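Local coordinates for protein exonuclease (Laribacter hongkongensis, PDB 3SYY) that probably digests double-stranded DNA from the 5' end toward the 3' end as a magnesium-dependent alkaline exonuclease of the PDDEXK nuclease superfamily, at residues G14-R20 against Y39-L43; L43-L48 against L191-I195; G103-D107 against G146-C150. The contacts are given in a common frame with arbitrary orientation. Numbering follows the deposited sequence.

Contact 1. Residues G14-R20 against Y39-L43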
loop_
_atom_site.group_PDB
_atom_site.type_symbol
_atom_site.label_atom_id
_atom_site.label_comp_id
_atom_site.label_asym_id
_atom_site.label_seq_id
_atom_site.Cartn_x
_atom_site.Cartn_y
_atom_site.Cartn_z
ATOM N N GLY A 14 19.212 2.555 -17.471
ATOM C CA GLY A 14 20.499 2.555 -16.810
ATOM C C GLY A 14 21.069 3.911 -16.423
ATOM O O GLY A 14 22.140 3.968 -15.849
ATOM N N LYS A 15 20.355 5.006 -16.700
ATOM C CA LYS A 15 20.902 6.355 -16.425
ATOM C C LYS A 15 20.331 6.950 -15.157
ATOM O O LYS A 15 19.188 6.681 -14.795
ATOM C CB LYS A 15 20.620 7.317 -17.586
ATOM C CG LYS A 15 21.317 6.954 -18.886
ATOM C CD LYS A 15 20.994 7.982 -19.991
ATOM C CE LYS A 15 21.693 7.637 -21.251
ATOM N NZ LYS A 15 21.163 8.473 -22.368
ATOM N N VAL A 16 21.144 7.739 -14.460
ATOM C CA VAL A 16 20.660 8.612 -13.433
ATOM C C VAL A 16 19.882 9.739 -14.144
ATOM O O VAL A 16 20.388 10.329 -15.099
ATOM C CB VAL A 16 21.792 9.191 -12.610
ATOM C CG1 VAL A 16 21.271 10.246 -11.625
ATOM C CG2 VAL A 16 22.499 8.057 -11.838
ATOM N N THR A 17 18.647 9.996 -13.706
ATOM C CA THR A 17 17.883 11.080 -14.329
ATOM C C THR A 17 17.652 12.208 -13.330
ATOM O O THR A 17 17.705 12.017 -12.111
ATOM C CB THR A 17 16.546 10.604 -14.914
ATOM O OG1 THR A 17 15.799 9.938 -13.873
ATOM C CG2 THR A 17 16.755 9.658 -16.099
ATOM N N ALA A 18 17.400 13.405 -13.853
ATOM C CA ALA A 18 17.188 14.574 -13.001
ATOM C C ALA A 18 16.059 14.327 -11.957
ATOM O O ALA A 18 16.156 14.757 -10.826
ATOM C CB ALA A 18 16.807 15.802 -13.893
ATOM N N SER A 19 15.014 13.630 -12.363
ATOM C CA SER A 19 13.863 13.395 -11.466
ATOM C C SER A 19 14.221 12.514 -10.261
ATOM O O SER A 19 13.454 12.427 -9.305
ATOM C CB SER A 19 12.711 12.778 -12.246
ATOM O OG SER A 19 13.155 11.597 -12.881
ATOM N N ARG A 20 15.407 11.893 -10.292
ATOM C CA ARG A 20 15.792 10.991 -9.209
ATOM C C ARG A 20 17.005 11.478 -8.475
ATOM O O ARG A 20 17.525 10.807 -7.560
ATOM C CB ARG A 20 16.059 9.571 -9.759
ATOM C CG ARG A 20 14.855 8.944 -10.503
ATOM C CD ARG A 20 13.639 8.736 -9.561
ATOM N NE ARG A 20 13.873 7.770 -8.473
ATOM C CZ ARG A 20 13.878 6.436 -8.598
ATOM N NH1 ARG A 20 13.631 5.828 -9.756
ATOM N NH2 ARG A 20 14.107 5.683 -7.518
ATOM N N TYR A 39 17.585 3.144 -5.342
ATOM C CA TYR A 39 17.763 3.613 -6.729
ATOM C C TYR A 39 18.968 2.914 -7.363
ATOM O O TYR A 39 18.913 2.511 -8.493
ATOM C CB TYR A 39 17.990 5.140 -6.728
ATOM C CG TYR A 39 17.967 5.788 -8.092
ATOM C CD1 TYR A 39 17.105 5.338 -9.081
ATOM C CD2 TYR A 39 18.799 6.876 -8.375
ATOM C CE1 TYR A 39 17.074 5.962 -10.341
ATOM C CE2 TYR A 39 18.766 7.486 -9.612
ATOM C CZ TYR A 39 17.934 7.051 -10.573
ATOM O OH TYR A 39 17.924 7.670 -11.801
ATOM N N MET A 40 20.057 2.811 -6.612
ATOM C CA MET A 40 21.264 2.109 -7.117
ATOM C C MET A 40 20.888 0.688 -7.597
ATOM O O MET A 40 21.209 0.296 -8.719
ATOM C CB MET A 40 22.298 2.140 -6.012
ATOM C CG MET A 40 23.337 1.080 -6.092
ATOM S SD MET A 40 24.769 1.743 -6.845
ATOM C CE MET A 40 25.242 3.044 -5.715
ATOM N N ALA A 41 20.103 -0.042 -6.779
ATOM C CA ALA A 41 19.643 -1.385 -7.122
ATOM C C ALA A 41 18.794 -1.344 -8.385
ATOM O O ALA A 41 18.930 -2.186 -9.285
ATOM C CB ALA A 41 18.871 -2.018 -5.923
ATOM N N GLU A 42 17.929 -0.329 -8.507
ATOM C CA GLU A 42 17.115 -0.218 -9.692
ATOM C C GLU A 42 17.979 -0.064 -10.952
ATOM O O GLU A 42 17.688 -0.660 -12.002
ATOM C CB GLU A 42 16.244 1.066 -9.632
ATOM C CG GLU A 42 14.857 0.951 -9.101
ATOM C CD GLU A 42 14.210 2.351 -9.036
ATOM O OE1 GLU A 42 14.093 2.878 -7.922
ATOM O OE2 GLU A 42 13.911 2.893 -10.111
ATOM N N LEU A 43 18.975 0.811 -10.882
ATOM C CA LEU A 43 19.815 1.063 -12.069
ATOM C C LEU A 43 20.735 -0.165 -12.381
ATOM O O LEU A 43 20.975 -0.488 -13.548
ATOM C CB LEU A 43 20.635 2.312 -11.839
ATOM C CG LEU A 43 19.781 3.590 -11.697
ATOM C CD1 LEU A 43 20.705 4.806 -11.764
ATOM C CD2 LEU A 43 18.809 3.656 -12.803
HETATM O O HOH W 1 16.084 7.200 -13.488
#
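Residues 14-20 run past one side of helix 34-49, the backbones closest at Gly14 and Leu43 (CA to CA 5.0 Å) and wider farther on, 8.0 Å between the CA atoms of Arg20 and Tyr39. This strand-on-helix packing, within the lambda-exonuclease-like PDDEXK fold, sets the short strand 16-17, which lies beside strand 97-99, against the helix. Tyr39 fills the gap: its hydroxyl OH accepts a hydrogen bond from Thr17 N (3.1 Å), its ring edge meets Val16 CG1 and one face is covered by Arg20 CB. One helical turn on, Leu43 CD1 packs on Val16 CG2 at 3.7 Å. The Thr17 side chain lies about 7 Å from that of the magnesium ligand Ser100, so the contact borders the metal site without joining it. A water links Tyr39 OH (2.5 Å) to Thr17 OG1 (2.8 Å). Arg20, also paired with Asp23, reaches over the ring to Glu42 in a two-pronged salt bridge, NH2 to OE1 at 2.8 Å and NH1 to OE2 at 3.0 Å.

Contact 2. Residues L43-L48 against L191-I195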
loop_
_atom_site.group_PDB
_atom_site.type_symbol
_atom_site.label_atom_id
_atom_site.label_comp_id
_atom_site.label_asym_id
_atom_site.label_seq_id
_atom_site.Cartn_x
_atom_site.Cartn_y
_atom_site.Cartn_z
ATOM N N LEU A 43 18.975 0.811 -10.882
ATOM C CA LEU A 43 19.815 1.063 -12.069
ATOM C C LEU A 43 20.735 -0.165 -12.381
ATOM O O LEU A 43 20.975 -0.488 -13.548
ATOM C CB LEU A 43 20.635 2.312 -11.839
ATOM C CG LEU A 43 19.781 3.590 -11.697
ATOM C CD1 LEU A 43 20.705 4.806 -11.764
ATOM C CD2 LEU A 43 18.809 3.656 -12.803
ATOM N N ILE A 44 21.208 -0.844 -11.342
ATOM C CA ILE A 44 21.995 -2.106 -11.553
ATOM C C ILE A 44 21.173 -3.109 -12.339
ATOM O O ILE A 44 21.622 -3.626 -13.384
ATOM C CB ILE A 44 22.501 -2.705 -10.238
ATOM C CG1 ILE A 44 23.567 -1.783 -9.668
ATOM C CG2 ILE A 44 23.052 -4.169 -10.468
ATOM C CD1 ILE A 44 23.879 -2.009 -8.193
ATOM N N CYS A 45 19.939 -3.352 -11.887
ATOM C CA CYS A 45 19.095 -4.308 -12.565
ATOM C C CYS A 45 18.755 -3.868 -14.004
ATOM O O CYS A 45 18.657 -4.690 -14.895
ATOM C CB CYS A 45 17.821 -4.644 -11.735
ATOM S SG CYS A 45 18.262 -5.276 -10.084
ATOM N N GLN A 46 18.527 -2.566 -14.232
ATOM C CA GLN A 46 18.286 -2.104 -15.596
ATOM C C GLN A 46 19.485 -2.388 -16.516
ATOM O O GLN A 46 19.311 -2.862 -17.602
ATOM C CB GLN A 46 17.987 -0.586 -15.616
ATOM C CG GLN A 46 16.583 -0.264 -15.076
ATOM C CD GLN A 46 16.237 1.245 -15.096
ATOM O OE1 GLN A 46 16.893 2.039 -15.749
ATOM N NE2 GLN A 46 15.243 1.619 -14.318
ATOM N N ARG A 47 20.680 -2.084 -16.052
ATOM C CA ARG A 47 21.883 -2.265 -16.870
ATOM C C ARG A 47 22.150 -3.751 -17.125
ATOM O O ARG A 47 22.471 -4.129 -18.236
ATOM C CB ARG A 47 23.071 -1.589 -16.226
ATOM C CG ARG A 47 22.986 -0.077 -16.392
ATOM C CD ARG A 47 24.256 0.575 -15.876
ATOM N NE ARG A 47 24.171 2.041 -15.859
ATOM C CZ ARG A 47 25.214 2.852 -16.000
ATOM N NH1 ARG A 47 26.450 2.358 -16.170
ATOM N NH2 ARG A 47 25.030 4.170 -15.928
ATOM N N LEU A 48 21.968 -4.584 -16.112
ATOM C CA LEU A 48 22.204 -6.035 -16.253
ATOM C C LEU A 48 21.172 -6.743 -17.086
ATOM O O LEU A 48 21.535 -7.578 -17.953
ATOM C CB LEU A 48 22.288 -6.693 -14.862
ATOM C CG LEU A 48 23.588 -6.436 -14.123
ATOM C CD1 LEU A 48 23.467 -6.981 -12.666
ATOM C CD2 LEU A 48 24.820 -7.070 -14.912
ATOM N N LEU A 191 27.890 2.400 -8.943
ATOM C CA LEU A 191 27.047 1.643 -9.871
ATOM C C LEU A 191 27.841 0.841 -10.915
ATOM O O LEU A 191 27.620 -0.375 -11.099
ATOM C CB LEU A 191 26.029 2.594 -10.536
ATOM C CG LEU A 191 25.208 2.140 -11.717
ATOM C CD1 LEU A 191 24.366 0.989 -11.271
ATOM C CD2 LEU A 191 24.244 3.303 -12.105
ATOM N N GLU A 192 28.747 1.501 -11.617
ATOM C CA GLU A 192 29.535 0.819 -12.628
ATOM C C GLU A 192 30.494 -0.262 -12.056
ATOM O O GLU A 192 30.626 -1.368 -12.628
ATOM C CB GLU A 192 30.258 1.842 -13.449
ATOM C CG GLU A 192 29.296 2.433 -14.426
ATOM C CD GLU A 192 29.810 3.701 -15.024
ATOM O OE1 GLU A 192 29.193 4.126 -16.020
ATOM O OE2 GLU A 192 30.811 4.264 -14.518
ATOM N N ALA A 193 31.095 0.041 -10.911
ATOM C CA ALA A 193 31.931 -0.929 -10.207
ATOM C C ALA A 193 31.121 -2.123 -9.753
ATOM O O ALA A 193 31.588 -3.265 -9.823
ATOM C CB ALA A 193 32.601 -0.286 -9.005
ATOM N N GLU A 194 29.909 -1.873 -9.254
ATOM C CA GLU A 194 29.115 -2.983 -8.800
ATOM C C GLU A 194 28.777 -3.945 -9.934
ATOM O O GLU A 194 28.840 -5.167 -9.749
ATOM C CB GLU A 194 27.918 -2.528 -7.991
ATOM C CG GLU A 194 27.076 -3.656 -7.577
ATOM C CD GLU A 194 26.858 -3.711 -6.064
ATOM O OE1 GLU A 194 27.166 -2.748 -5.335
ATOM O OE2 GLU A 194 26.360 -4.747 -5.625
ATOM N N ILE A 195 28.431 -3.388 -11.084
ATOM C CA ILE A 195 28.144 -4.146 -12.269
ATOM C C ILE A 195 29.400 -4.930 -12.737
ATOM O O ILE A 195 29.307 -6.098 -13.063
ATOM C CB ILE A 195 27.665 -3.236 -13.349
ATOM C CG1 ILE A 195 26.215 -2.780 -12.989
ATOM C CG2 ILE A 195 27.616 -3.979 -14.693
ATOM C CD1 ILE A 195 25.765 -1.624 -13.787
HETATM O O HOH W 2 27.298 5.675 -16.777
#
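Leu191, Ile195 and Arg47 have the most surface covered where helix 34-49 crosses the long C-terminal helix 174-205. The local axes of 43-48 and 191-195 approach to 10.1 Å and cross at -53°, with the backbones closest at Ile44 and Leu191 (CA to CA 6.5 Å). Leu191 points at the opposing helix and lodges among three of its residues: its CD1 lies 3.3 Å from Ile44 CG1, while its CD2 is 3.8 Å from Leu43 CB and 4.0 Å from Arg47 NE. One turn on, Ile195 brings its end inward. Its CD1 touches Arg47 CD at 3.4 Å, CG1 is 4.3 Å from Ile44 CG2, and CG2 is 4.2 Å from Leu48 CD2.

Arg47 contributes both apolar and charged contacts. Its extended chain lies along the leucine and isoleucine, Leu191 CD2 sits over one guanidinium face, and NH1 makes a long salt bridge to Glu192 OE1 (3.3 Å). A water reinforces it, 2.9 Å from Arg47 NH2 and 2.6 Å from Glu192 OE1. Arg47 NE is hydrogen-bonded to Gly14 O, so the arginine also ties the helix crossing to the N-terminal part of the chain.

Ile44 CD1 rests on Glu194 CG at 3.6 Å, and both residues also pack on Trp119 of the second subunit, whose Lys126 forms a salt bridge with Glu194. The contact is thus an oblique helix-helix packing, with an apolar centre and a charged edge, one flank of which forms part of the interface with the second subunit.

Contact 3. Residues G103-D107 against G146-C150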
loop_
_atom_site.group_PDB
_atom_site.type_symbol
_atom_site.label_atom_id
_atom_site.label_comp_id
_atom_site.label_asym_id
_atom_site.label_seq_id
_atom_site.Cartn_x
_atom_site.Cartn_y
_atom_site.Cartn_z
ATOM N N GLY A 103 10.107 21.581 -21.128
ATOM C CA GLY A 103 10.207 22.434 -22.336
ATOM C C GLY A 103 11.454 23.290 -22.297
ATOM O O GLY A 103 11.940 23.625 -21.232
ATOM N N LEU A 104 11.985 23.615 -23.470
ATOM C CA LEU A 104 12.982 24.712 -23.579
ATOM C C LEU A 104 12.236 26.020 -23.772
ATOM O O LEU A 104 11.347 26.116 -24.629
ATOM C CB LEU A 104 13.876 24.489 -24.792
ATOM C CG LEU A 104 14.683 23.175 -24.895
ATOM C CD1 LEU A 104 15.764 23.305 -25.987
ATOM C CD2 LEU A 104 15.306 22.769 -23.569
ATOM N N VAL A 105 12.587 27.007 -22.979
ATOM C CA VAL A 105 11.889 28.302 -23.024
ATOM C C VAL A 105 12.888 29.340 -23.526
ATOM O O VAL A 105 13.921 29.569 -22.899
ATOM C CB VAL A 105 11.377 28.751 -21.657
ATOM C CG1 VAL A 105 10.522 30.017 -21.794
ATOM C CG2 VAL A 105 10.544 27.635 -20.984
ATOM N N GLY A 106 12.543 30.003 -24.623
ATOM C CA GLY A 106 13.435 31.025 -25.170
ATOM C C GLY A 106 14.782 30.417 -25.514
ATOM O O GLY A 106 14.864 29.260 -25.930
ATOM N N ASP A 107 15.835 31.201 -25.306
ATOM C CA ASP A 107 17.212 30.770 -25.579
ATOM C C ASP A 107 17.853 30.234 -24.317
ATOM O O ASP A 107 18.742 29.394 -24.380
ATOM C CB ASP A 107 18.055 31.977 -26.030
ATOM C CG ASP A 107 17.655 32.488 -27.377
ATOM O OD1 ASP A 107 17.502 31.638 -28.293
ATOM O OD2 ASP A 107 17.516 33.729 -27.523
ATOM N N GLY A 146 22.800 23.430 -19.908
ATOM C CA GLY A 146 23.505 24.714 -19.933
ATOM C C GLY A 146 22.586 25.924 -19.756
ATOM O O GLY A 146 23.023 27.083 -19.906
ATOM N N ARG A 147 21.312 25.693 -19.415
ATOM C CA ARG A 147 20.389 26.831 -19.270
ATOM C C ARG A 147 20.541 27.582 -17.982
ATOM O O ARG A 147 21.197 27.117 -17.028
ATOM C CB ARG A 147 18.944 26.415 -19.500
ATOM C CG ARG A 147 18.764 25.805 -20.848
ATOM C CD ARG A 147 18.140 26.798 -21.793
ATOM N NE ARG A 147 18.127 26.291 -23.156
ATOM C CZ ARG A 147 17.237 26.654 -24.073
ATOM N NH1 ARG A 147 16.246 27.470 -23.740
ATOM N NH2 ARG A 147 17.311 26.178 -25.301
ATOM N N GLN A 148 19.939 28.774 -17.961
ATOM C CA GLN A 148 20.199 29.770 -16.926
ATOM C C GLN A 148 19.078 29.879 -15.863
ATOM O O GLN A 148 19.312 30.326 -14.754
ATOM C CB GLN A 148 20.449 31.150 -17.600
ATOM C CG GLN A 148 21.708 31.177 -18.473
ATOM C CD GLN A 148 22.977 30.738 -17.714
ATOM O OE1 GLN A 148 23.650 29.807 -18.132
ATOM N NE2 GLN A 148 23.281 31.390 -16.587
ATOM N N TRP A 149 17.862 29.451 -16.201
ATOM C CA TRP A 149 16.758 29.392 -15.200
ATOM C C TRP A 149 15.721 28.382 -15.633
ATOM O O TRP A 149 15.694 27.955 -16.774
ATOM C CB TRP A 149 16.055 30.774 -15.056
ATOM C CG TRP A 149 15.695 31.403 -16.390
ATOM C CD1 TRP A 149 16.444 32.343 -17.104
ATOM C CD2 TRP A 149 14.507 31.180 -17.170
ATOM N NE1 TRP A 149 15.787 32.695 -18.262
ATOM C CE2 TRP A 149 14.590 32.024 -18.317
ATOM C CE3 TRP A 149 13.345 30.407 -16.979
ATOM C CZ2 TRP A 149 13.602 32.054 -19.286
ATOM C CZ3 TRP A 149 12.364 30.438 -17.955
ATOM C CH2 TRP A 149 12.494 31.266 -19.088
ATOM N N CYS A 150 14.806 28.064 -14.723
ATOM C CA CYS A 150 13.709 27.136 -15.035
ATOM C C CYS A 150 12.501 27.696 -14.302
ATOM O O CYS A 150 12.572 28.018 -13.132
ATOM C CB CYS A 150 13.999 25.745 -14.490
ATOM S SG CYS A 150 12.663 24.552 -14.869
HETATM O O HOH W 3 14.970 26.689 -27.533
#
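This is a surface contact in which an arginine side chain reaches across the sheet to a turn: residues 103-107 end strand 103-105 and enter the turn to strand 109-114, while 146-150 lead from helix 132-145 into strand 149-155. Strand 109-114 lies between the other two in the mixed sheet of the PDDEXK nuclease core, so the segments do not pair directly. Their CA atoms come no closer than 8.1 Å (Asp107 and Arg147), and side chains bridge the gap.

Gly146, the first residue past helix 132-145, turns the chain with positive phi, and Arg147 follows with its CA-to-CB bond directed at the turn. Its guanidinium lies between Leu104 CB over one face and Asp107 O over the other, the latter 3.1 Å from Arg147 CZ. In the guanidinium plane, NH1 donates a hydrogen bond to Gly106 O (3.1 Å). A water 3.0 Å from Gly106 O and 3.3 Å from Arg147 NH2 adds a second path between them. Gly106 has positive phi, a conformation that by itself favours glycine.

The second point of contact is apolar: Val105 CG1 meets the edge of the Trp149 indole, 3.6 Å from CH2. Both residues also touch Tyr75 of helix 59-79, and Trp149 makes a cation-pi interaction with Arg169. Val105 lies about 8 Å, side chain to side chain, from the magnesium ligand Asp102.

Of the carbonyls near the Arg147 charge, Gly106 O is hydrogen-bonded and those of Val105 and Asp107 sit at poor angles: the polar link rests on main-chain oxygens, not on a carboxylate.

Overall arrangement
Contacts 1 and 2 adjoin, their centres 10 Å apart; they share Leu43 and helix 34-49, which meets the N-terminal strand segment in one and the C-terminal helix in the other. Gly14 fastens them together, with probable hydrogen bonds between Gly14 O and Arg47 NE (2.8 Å) and between Gly14 N and Gln46 OE1 (2.9 Å). Contact 2 is the more buried and mostly aliphatic, contact 1 partly buried and mixed, yet each carries an Arg-Glu salt bridge. Contact 3 lies across the chain's centre, 23 and 32 Å from them between centres, at the surface of the central sheet; there an arginine meets main-chain carbonyls instead. Contacts 1 and 3 approach the magnesium site; contact 2 does not.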